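Phosphotriesterase, putative (Deinococcus radiodurans, PDB 4J35) probably hydrolyses lactones at a centre of two divalent metal ions, and carries substitutions engineered to raise its organophosphate hydrolysis. Local coordinates at residues L15-P20 against M313-P318; V24-P29 against A67-C72; C92-F97 against E122-E127; Q186-T191 against L218-S223. The protein carries 7 engineered substitutions. All blocks are in the same frame, centred on the assembly; numbering follows the deposited sequence.

Interaction 1. Residues L15-P20 against M313-P318; sequences LGATLP and MTVGNP
Thr18 of the strand meets helix residues Thr314 and Pro318 at once. Its backbone N donates to Thr314 O at 2.9 Å, with an N-H...O angle of 156°. Pro318, one turn on, is a proline without an N-H, and the helix is kinked there. Ala17 CA lies 3.3 Å from Thr314 O as a CA-H...O contact.

The Thr18 side chain lies against the Pro318 ring, with Thr18 CB 3.5 Å from Pro318 CB. OG1 stands beside the backbone N (chi1 -60°) and donates to Gly16 O at 3.0 Å, from above the carbonyl plane. An alanine here would lose OG1 and CG2, and would probably leave Gly16 O without this donor and a gap beside Pro318 CB.

Val315 CG2 also lies beside its own backbone N and rests on Ala17, 3.6 Å from Ala17 CA. Leu15 CD1 approaches Pro318 O at 3.7 Å. A water donates to Gly16 O at 2.8 Å and lies next to Val315 O.

The C-terminal helix thus packs on strand 17-26 of the TIM barrel. One direct backbone bond joins them, at a carbonyl to which Pro318 can give no N-H.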
# COMPACT_ATOMS: atom_id res chain seq x y z
N LEU A 15 -2.22 6.81 15.88
CA LEU A 15 -1.52 6.37 14.66
C LEU A 15 -0.32 7.27 14.36
O LEU A 15 0.74 6.80 13.93
CB LEU A 15 -2.46 6.36 13.45
CG LEU A 15 -3.58 5.32 13.46
CD1 LEU A 15 -4.37 5.36 12.14
CD2 LEU A 15 -3.03 3.92 13.71
N GLY A 16 -0.48 8.56 14.61
CA GLY A 16 0.54 9.53 14.29
C GLY A 16 0.86 9.61 12.81
O GLY A 16 0.06 9.23 11.95
N ALA A 17 2.04 10.12 12.52
CA ALA A 17 2.51 10.25 11.15
C ALA A 17 2.62 8.83 10.58
O ALA A 17 3.22 7.95 11.20
CB ALA A 17 3.86 10.96 11.14
N THR A 18 2.06 8.62 9.39
CA THR A 18 1.91 7.30 8.79
C THR A 18 2.43 7.24 7.37
O THR A 18 2.28 8.20 6.57
CB THR A 18 0.38 6.87 8.81
OG1 THR A 18 -0.07 6.83 10.17
CG2 THR A 18 0.17 5.51 8.19
N LEU A 19 3.11 6.14 7.05
CA LEU A 19 3.41 5.79 5.68
C LEU A 19 2.39 4.73 5.32
O LEU A 19 2.40 3.61 5.85
CB LEU A 19 4.82 5.16 5.55
CG LEU A 19 5.95 6.14 5.78
CD1 LEU A 19 7.27 5.33 5.70
CD2 LEU A 19 6.00 7.29 4.76
N PRO A 20 1.50 5.08 4.40
CA PRO A 20 0.35 4.21 4.12
C PRO A 20 0.53 3.10 3.05
O PRO A 20 -0.42 2.38 2.74
CB PRO A 20 -0.73 5.24 3.69
CG PRO A 20 0.05 6.22 2.89
CD PRO A 20 1.42 6.36 3.67
N MET A 313 -1.70 15.60 5.18
CA MET A 313 -1.39 14.44 4.34
C MET A 313 -0.84 13.31 5.18
O MET A 313 -1.14 12.14 4.94
CB MET A 313 -0.39 14.80 3.23
CG MET A 313 -0.93 15.76 2.22
SD MET A 313 0.06 16.13 0.78
CE MET A 313 1.33 17.21 1.56
N THR A 314 0.07 13.64 6.12
CA THR A 314 0.85 12.60 6.78
C THR A 314 0.26 12.11 8.10
O THR A 314 0.61 11.04 8.55
CB THR A 314 2.30 13.09 7.06
OG1 THR A 314 2.26 14.27 7.86
CG2 THR A 314 2.97 13.40 5.74
N VAL A 315 -0.66 12.87 8.70
CA VAL A 315 -1.25 12.46 9.98
C VAL A 315 -2.80 12.48 9.94
O VAL A 315 -3.43 11.50 10.32
CB VAL A 315 -0.78 13.38 11.15
CG1 VAL A 315 -1.38 12.94 12.48
CG2 VAL A 315 0.79 13.41 11.25
N GLY A 316 -3.35 13.60 9.49
CA GLY A 316 -4.80 13.80 9.47
C GLY A 316 -5.47 12.76 8.59
O GLY A 316 -6.41 12.10 9.01
N ASN A 317 -5.00 12.61 7.36
CA ASN A 317 -5.63 11.67 6.43
C ASN A 317 -5.53 10.22 6.87
O ASN A 317 -6.52 9.49 6.83
CB ASN A 317 -5.11 11.87 5.02
CG ASN A 317 -5.42 13.24 4.48
OD1 ASN A 317 -6.25 13.98 5.05
ND2 ASN A 317 -4.83 13.57 3.34
N PRO A 318 -4.33 9.74 7.25
CA PRO A 318 -4.28 8.37 7.74
C PRO A 318 -5.16 8.12 8.96
O PRO A 318 -5.67 7.01 9.08
CB PRO A 318 -2.79 8.19 8.13
CG PRO A 318 -2.07 9.27 7.38
CD PRO A 318 -3.01 10.38 7.16
O HOH W 1 -2.65 9.77 11.84

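Interaction 2. Residues V24-P29 against A67-C72; sequences VIFGLP and ATPNNC. Engineered in segment 24-29: Leu28 (natural residue Tyr). Engineered in segment 67-72: Asn71 (natural residue Asp).
Phe26 lies against Cys72, its ring atom CE2 3.8 Å from Cys72 CB. This is an off-centre CH-pi contact, with CB 4.3 Å from the ring centroid. Cys72 SG stands farther off, in an oblique sulfur-aromatic contact. Cys72 O sits over one ring face, offset toward the rim. Thr68 CG2 comes obliquely to Phe26 CD2 at 4.2 Å. Phe26 CG is anti to the backbone N (chi1 -169°), which starts the side chain on its way to the loop.

Next to the ring, Gly27 N donates to Cys72 O at 3.1 Å. Pro29 packs on Cys72 and Asn71, its CD 4.0 Å from Cys72 SG and its CG 3.7 Å from Asn71 O.

A type I turn from Pro69 to Cys72, closed by Cys72 N to Pro69 O at 3.1 Å, sets the loop. Farther out, Thr68 OG1 bonds to Asp66 and to His23, a metal ligand. The engineered Asn71 accepts from Phe97 N through OD1.

Phe26 meets His23 edge to face, and its side chain comes within about 5 Å of a bound cobalt ion. An alanine in place of Phe26 would probably open a gap beside Cys72 CB and Thr68 CG2 and leave His23 without this edge-to-face partner. The contact is thus mainly apolar, with one backbone bond, and its ring and threonine both reach a metal-binding histidine.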
# COMPACT_ATOMS: atom_id res chain seq x y z
N VAL A 24 7.42 -4.36 4.36
CA VAL A 24 8.51 -4.76 5.29
C VAL A 24 9.32 -5.92 4.67
O VAL A 24 10.55 -5.84 4.56
CB VAL A 24 7.97 -5.13 6.70
CG1 VAL A 24 9.12 -5.57 7.64
CG2 VAL A 24 7.20 -3.95 7.33
N ILE A 25 8.65 -6.98 4.27
CA ILE A 25 9.25 -7.98 3.38
C ILE A 25 8.38 -8.17 2.13
O ILE A 25 7.20 -7.85 2.12
CB ILE A 25 9.46 -9.33 4.07
CG1 ILE A 25 8.12 -9.97 4.41
CG2 ILE A 25 10.33 -9.17 5.29
CD1 ILE A 25 8.26 -11.28 5.22
N PHE A 26 9.01 -8.61 1.05
CA PHE A 26 8.29 -8.79 -0.18
C PHE A 26 8.96 -9.80 -1.08
O PHE A 26 10.19 -9.76 -1.26
CB PHE A 26 8.23 -7.45 -0.92
CG PHE A 26 7.29 -7.46 -2.10
CD1 PHE A 26 7.73 -7.85 -3.35
CD2 PHE A 26 5.97 -7.05 -1.96
CE1 PHE A 26 6.86 -7.85 -4.44
CE2 PHE A 26 5.10 -7.06 -3.04
CZ PHE A 26 5.55 -7.46 -4.28
N GLY A 27 8.15 -10.69 -1.66
CA GLY A 27 8.60 -11.63 -2.68
C GLY A 27 7.65 -11.65 -3.85
O GLY A 27 6.45 -11.76 -3.64
N LEU A 28 8.17 -11.53 -5.07
CA LEU A 28 7.38 -11.72 -6.27
C LEU A 28 6.95 -13.17 -6.36
O LEU A 28 7.74 -14.07 -6.08
CB LEU A 28 8.18 -11.34 -7.50
CG LEU A 28 8.50 -9.84 -7.58
CD1 LEU A 28 9.65 -9.60 -8.56
CD2 LEU A 28 7.24 -9.01 -7.94
N PRO A 29 5.71 -13.40 -6.79
CA PRO A 29 5.20 -14.76 -6.87
C PRO A 29 6.18 -15.66 -7.59
O PRO A 29 6.57 -15.34 -8.70
CB PRO A 29 3.91 -14.59 -7.67
CG PRO A 29 3.41 -13.25 -7.19
CD PRO A 29 4.66 -12.40 -7.09
N ALA A 67 1.42 -3.23 2.71
CA ALA A 67 0.43 -3.48 1.64
C ALA A 67 0.64 -4.82 0.95
O ALA A 67 0.08 -5.10 -0.10
CB ALA A 67 0.51 -2.37 0.63
N THR A 68 1.47 -5.67 1.52
CA THR A 68 1.86 -6.91 0.86
C THR A 68 0.71 -7.90 0.70
O THR A 68 0.11 -8.34 1.68
CB THR A 68 2.94 -7.62 1.64
OG1 THR A 68 4.00 -6.68 1.91
CG2 THR A 68 3.47 -8.82 0.88
N PRO A 69 0.41 -8.26 -0.55
CA PRO A 69 -0.69 -9.20 -0.77
C PRO A 69 -0.39 -10.62 -0.26
O PRO A 69 0.78 -10.96 -0.01
CB PRO A 69 -0.83 -9.22 -2.30
CG PRO A 69 -0.14 -7.99 -2.77
CD PRO A 69 0.96 -7.74 -1.80
N ASN A 70 -1.47 -11.41 -0.10
CA ASN A 70 -1.38 -12.76 0.41
C ASN A 70 -0.40 -13.62 -0.37
O ASN A 70 0.22 -14.50 0.21
CB ASN A 70 -2.74 -13.48 0.42
CG ASN A 70 -3.77 -12.81 1.33
OD1 ASN A 70 -3.58 -11.67 1.79
ND2 ASN A 70 -4.87 -13.51 1.58
N ASN A 71 -0.25 -13.37 -1.68
CA ASN A 71 0.58 -14.23 -2.52
C ASN A 71 1.95 -13.63 -2.82
O ASN A 71 2.66 -14.10 -3.72
CB ASN A 71 -0.17 -14.60 -3.82
CG ASN A 71 -0.65 -13.36 -4.62
OD1 ASN A 71 -0.85 -12.28 -4.06
ND2 ASN A 71 -0.87 -13.55 -5.91
N CYS A 72 2.34 -12.58 -2.09
CA CYS A 72 3.63 -11.94 -2.31
C CYS A 72 4.45 -11.96 -1.05
O CYS A 72 5.20 -11.02 -0.78
CB CYS A 72 3.47 -10.50 -2.77
SG CYS A 72 2.56 -10.34 -4.36

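Interaction 3. Residues C92-F97 against E122-E127; sequences CATGFF and EMMRTE. Engineered in segment 92-97: Phe97 (natural residue Tyr).
Glu127 reaches from its helix to Thr94, and its CB, CD and OE1 all meet that residue. CB passes the threonine at 3.9 Å from Thr94 OG1. CG lies beside the backbone N (chi1 -66°) and links CB to the rest of the chain, which runs extended beyond it. CD stands 3.8 Å from Thr94 OG1. At the tip, OE1 accepts the Thr94 hydroxyl at 2.7 Å on its anti lone pair, away from the other oxygen. The two side chains cross at a slant.

The same OE1 also takes Asn70 ND2 and a salt bridge from Arg74. Three donors therefore grip one oxygen, which would probably help to keep the carboxylate ionised. Thr94 OG1 also faces the helix flank, 3.8 Å from Met124 CA and 4.0 Å from Met124 CG.

Phe96 and Met123 make the apolar half. Their side chains meet at about a right angle, with Met123 SD at the ring edge, 3.8 Å from Phe96 CE1. This is a Met-aromatic contact. The bend of Met123 at chi3 (86°) accompanies a second touch, from CE to Phe96 CE1 at 3.9 Å.

Thr94 shares a backbone bond with Val141, and Phe96 meets Phe107 of helix 105-113 edge to face. Helix 116-129 packs on this loop and, through Met124, on Ala162 and Val165 of helix 153-169. The contact thus sets a loop that follows strand 89-91 of the TIM barrel against helix 116-129.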
# COMPACT_ATOMS: atom_id res chain seq x y z
N CYS A 92 -1.41 -4.81 8.50
CA CYS A 92 -1.18 -5.67 7.34
C CYS A 92 -2.44 -5.82 6.53
O CYS A 92 -3.49 -5.41 6.97
CB CYS A 92 -0.62 -7.04 7.74
SG CYS A 92 -1.75 -8.14 8.55
N ALA A 93 -2.27 -6.37 5.33
CA ALA A 93 -3.32 -6.45 4.33
C ALA A 93 -3.90 -7.84 4.18
O ALA A 93 -3.27 -8.85 4.47
CB ALA A 93 -2.76 -6.00 2.99
N THR A 94 -5.13 -7.88 3.63
CA THR A 94 -5.67 -9.11 3.06
C THR A 94 -6.01 -8.83 1.60
O THR A 94 -6.65 -7.82 1.29
CB THR A 94 -6.91 -9.59 3.79
OG1 THR A 94 -7.39 -10.77 3.16
CG2 THR A 94 -8.01 -8.52 3.83
N GLY A 95 -5.52 -9.66 0.69
CA GLY A 95 -5.80 -9.48 -0.72
C GLY A 95 -4.85 -10.25 -1.59
O GLY A 95 -3.90 -10.87 -1.09
N PHE A 96 -5.11 -10.24 -2.89
CA PHE A 96 -4.20 -10.90 -3.85
C PHE A 96 -3.76 -9.91 -4.91
O PHE A 96 -4.43 -8.91 -5.12
CB PHE A 96 -4.93 -12.02 -4.58
CG PHE A 96 -4.83 -13.37 -3.94
CD1 PHE A 96 -5.31 -13.61 -2.67
CD2 PHE A 96 -4.33 -14.42 -4.65
CE1 PHE A 96 -5.27 -14.87 -2.11
CE2 PHE A 96 -4.29 -15.71 -4.11
CZ PHE A 96 -4.76 -15.92 -2.82
N PHE A 97 -2.67 -10.20 -5.60
CA PHE A 97 -2.07 -9.24 -6.54
C PHE A 97 -2.70 -9.29 -7.94
O PHE A 97 -3.36 -10.27 -8.28
CB PHE A 97 -0.56 -9.53 -6.59
CG PHE A 97 0.29 -8.39 -7.02
CD1 PHE A 97 0.15 -7.13 -6.44
CD2 PHE A 97 1.33 -8.60 -7.92
CE1 PHE A 97 1.00 -6.07 -6.81
CE2 PHE A 97 2.19 -7.55 -8.29
CZ PHE A 97 2.03 -6.29 -7.73
N GLU A 122 -15.14 -14.54 1.84
CA GLU A 122 -15.01 -15.23 3.13
C GLU A 122 -13.60 -15.12 3.66
O GLU A 122 -13.38 -14.93 4.87
CB GLU A 122 -15.36 -16.71 3.01
CG GLU A 122 -16.81 -16.99 2.73
CD GLU A 122 -17.73 -16.59 3.89
OE1 GLU A 122 -17.26 -16.40 5.04
OE2 GLU A 122 -18.96 -16.46 3.64
N MET A 123 -12.63 -15.25 2.78
CA MET A 123 -11.22 -15.08 3.18
C MET A 123 -10.99 -13.67 3.71
O MET A 123 -10.38 -13.44 4.78
CB MET A 123 -10.30 -15.37 1.99
CG MET A 123 -8.85 -14.96 2.22
SD MET A 123 -7.89 -15.16 0.69
CE MET A 123 -8.27 -13.57 -0.05
N MET A 124 -11.42 -12.67 2.95
CA MET A 124 -11.18 -11.31 3.40
C MET A 124 -11.86 -11.07 4.73
O MET A 124 -11.26 -10.51 5.65
CB MET A 124 -11.68 -10.31 2.36
CG MET A 124 -10.82 -10.24 1.12
SD MET A 124 -11.59 -9.17 -0.12
CE MET A 124 -10.29 -9.17 -1.36
N ARG A 125 -13.12 -11.50 4.85
CA ARG A 125 -13.90 -11.19 6.04
C ARG A 125 -13.23 -11.83 7.24
O ARG A 125 -13.10 -11.20 8.29
CB ARG A 125 -15.33 -11.71 5.91
CG ARG A 125 -16.19 -11.32 7.13
CD ARG A 125 -17.54 -12.00 7.16
NE ARG A 125 -17.44 -13.46 7.04
CZ ARG A 125 -17.04 -14.28 8.01
NH1 ARG A 125 -16.69 -13.80 9.20
NH2 ARG A 125 -16.99 -15.59 7.79
N THR A 126 -12.80 -13.08 7.08
CA THR A 126 -12.20 -13.83 8.18
C THR A 126 -10.88 -13.20 8.61
O THR A 126 -10.57 -13.09 9.81
CB THR A 126 -11.93 -15.30 7.78
OG1 THR A 126 -13.17 -15.95 7.48
CG2 THR A 126 -11.19 -16.06 8.89
N GLU A 127 -10.09 -12.76 7.64
CA GLU A 127 -8.78 -12.21 7.99
C GLU A 127 -8.91 -10.82 8.63
O GLU A 127 -8.08 -10.44 9.45
CB GLU A 127 -7.83 -12.25 6.78
CG GLU A 127 -7.49 -13.67 6.35
CD GLU A 127 -6.40 -13.75 5.26
OE1 GLU A 127 -6.27 -12.79 4.47
OE2 GLU A 127 -5.68 -14.77 5.24

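Interaction 4. Residues Q186-T191 against L218-S223; sequences QAELLT and LRHGVS
Ala187 O is gripped twice by Thr191, and both residues touch His220. Thr191 N donates at 3.0 Å to Ala187 O, as a normal helix bond. Thr191 OG1 adds a second bond to Ala187 O at 2.8 Å, and the two donors come from opposite faces of the carbonyl plane. OG1 sits between the backbone N and the carbonyl carbon (chi1 53°), and CG2 is then left beside the backbone N. CG2 approaches His220 O at 3.6 Å.

His220 is the main residue of its segment here. One face of its ring lies over helix backbone, with Glu188 N 4.0 Å above the plane over the ring centre and Ala187 C nearer the rim. Around it, Ala187 CB is 3.7 Å from His220 ND1, and Glu188 CB is 3.6 Å from His220 NE2. The Glu188 carboxylate leads away, and no hydrogen bond crosses the contact. The Glu188 charge might still influence the ring, since Glu188 OE2 is 4.7 Å from His220 NE2. ND1 makes a weak hydrogen bond to Thr217 O.

Val222 closes the inner side, its CG2 3.8 Å from Ala187 CB. It also packs on Ile200 and Ile202 of strand 200-202. Between His220 and Val222, Gly221 takes positive phi as the chain leaves the helical conformation.

The contact lies away from the metal site. It joins helix 183-192 to the connection between helix 211-218 and strand 223-226, the packing of outer helix against helix-to-strand loop found in a TIM barrel.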
# COMPACT_ATOMS: atom_id res chain seq x y z
N GLN A 186 -11.24 2.35 -10.87
CA GLN A 186 -11.29 1.69 -9.58
C GLN A 186 -12.24 2.43 -8.63
O GLN A 186 -13.01 1.83 -7.86
CB GLN A 186 -9.87 1.67 -8.97
CG GLN A 186 -8.92 0.64 -9.59
CD GLN A 186 -7.62 0.54 -8.79
OE1 GLN A 186 -7.40 1.33 -7.88
NE2 GLN A 186 -6.77 -0.42 -9.14
N ALA A 187 -12.12 3.76 -8.62
CA ALA A 187 -12.81 4.60 -7.67
C ALA A 187 -14.28 4.53 -8.02
O ALA A 187 -15.13 4.39 -7.15
CB ALA A 187 -12.30 6.06 -7.74
N GLU A 188 -14.55 4.56 -9.30
CA GLU A 188 -15.94 4.47 -9.78
C GLU A 188 -16.58 3.11 -9.49
O GLU A 188 -17.76 3.03 -9.10
CB GLU A 188 -15.97 4.70 -11.26
CG GLU A 188 -17.39 4.55 -11.82
CD GLU A 188 -17.41 4.77 -13.29
OE1 GLU A 188 -16.59 4.12 -13.98
OE2 GLU A 188 -18.21 5.61 -13.74
N LEU A 189 -15.82 2.03 -9.70
CA LEU A 189 -16.31 0.69 -9.42
C LEU A 189 -16.58 0.48 -7.92
O LEU A 189 -17.66 0.07 -7.52
CB LEU A 189 -15.34 -0.37 -9.96
CG LEU A 189 -15.65 -1.82 -9.62
CD1 LEU A 189 -17.09 -2.19 -10.08
CD2 LEU A 189 -14.64 -2.78 -10.25
N LEU A 190 -15.60 0.77 -7.08
CA LEU A 190 -15.80 0.62 -5.64
C LEU A 190 -16.94 1.51 -5.07
O LEU A 190 -17.71 1.06 -4.22
CB LEU A 190 -14.49 0.94 -4.90
CG LEU A 190 -13.40 -0.14 -5.08
CD1 LEU A 190 -12.04 0.45 -4.51
CD2 LEU A 190 -13.76 -1.43 -4.41
N THR A 191 -17.03 2.76 -5.51
CA THR A 191 -18.12 3.62 -5.03
C THR A 191 -19.48 3.11 -5.54
O THR A 191 -20.45 3.09 -4.77
CB THR A 191 -17.94 5.13 -5.40
OG1 THR A 191 -17.72 5.29 -6.82
CG2 THR A 191 -16.78 5.74 -4.60
N LEU A 218 -10.48 11.90 -7.97
CA LEU A 218 -10.79 12.57 -6.70
C LEU A 218 -12.27 12.93 -6.66
O LEU A 218 -12.89 13.06 -5.61
CB LEU A 218 -9.98 13.84 -6.54
CG LEU A 218 -8.53 13.47 -6.13
CD1 LEU A 218 -7.62 14.63 -6.37
CD2 LEU A 218 -8.55 13.08 -4.66
N ARG A 219 -12.81 13.07 -7.84
CA ARG A 219 -14.25 13.32 -8.02
C ARG A 219 -15.18 12.31 -7.30
O ARG A 219 -16.34 12.63 -6.98
CB ARG A 219 -14.53 13.30 -9.53
CG ARG A 219 -15.91 13.68 -9.94
CD ARG A 219 -15.97 15.18 -10.16
NE ARG A 219 -15.55 15.55 -11.51
CZ ARG A 219 -16.38 15.89 -12.50
NH1 ARG A 219 -17.70 15.93 -12.29
NH2 ARG A 219 -15.90 16.21 -13.69
N HIS A 220 -14.69 11.10 -7.03
CA HIS A 220 -15.50 10.04 -6.44
C HIS A 220 -15.49 10.07 -4.95
O HIS A 220 -16.14 9.25 -4.30
CB HIS A 220 -15.05 8.68 -6.97
CG HIS A 220 -15.33 8.50 -8.42
ND1 HIS A 220 -14.38 8.67 -9.39
CD2 HIS A 220 -16.49 8.24 -9.08
CE1 HIS A 220 -14.91 8.48 -10.58
NE2 HIS A 220 -16.20 8.23 -10.42
N GLY A 221 -14.72 11.03 -4.41
CA GLY A 221 -14.65 11.26 -2.98
C GLY A 221 -13.57 10.45 -2.30
O GLY A 221 -13.44 10.52 -1.07
N VAL A 222 -12.86 9.65 -3.09
CA VAL A 222 -11.81 8.81 -2.55
C VAL A 222 -10.56 9.63 -2.32
O VAL A 222 -10.42 10.76 -2.78
CB VAL A 222 -11.46 7.58 -3.47
CG1 VAL A 222 -12.71 6.64 -3.64
CG2 VAL A 222 -10.91 8.04 -4.85
N SER A 223 -9.62 9.02 -1.60
CA SER A 223 -8.29 9.59 -1.54
C SER A 223 -7.32 8.92 -2.53
O SER A 223 -7.59 7.85 -3.08
CB SER A 223 -7.79 9.43 -0.12
OG SER A 223 -8.60 10.15 0.78

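How the interactions relate
Interactions 1 and 2 both use strand 17-26, on opposite sides of the chain's centre, about 22 Å apart between centres. Interaction 2 is the buried one and the nearest to the metals. The other three are partly buried, and interaction 4 lies farthest from the chain's centre. Interactions 2 and 3 touch: the 67-72 loop bonds to the 92-97 loop through Asn70 and the engineered Asn71, so the two loops are tied together. The chemistry differs with place. A single backbone bond crosses each of interactions 1 and 2, a hydroxyl-to-carboxylate bond and a Met-aromatic contact mark interaction 3, and interaction 4 has only packing. Interaction 1 closes a long loop in which the others are nested.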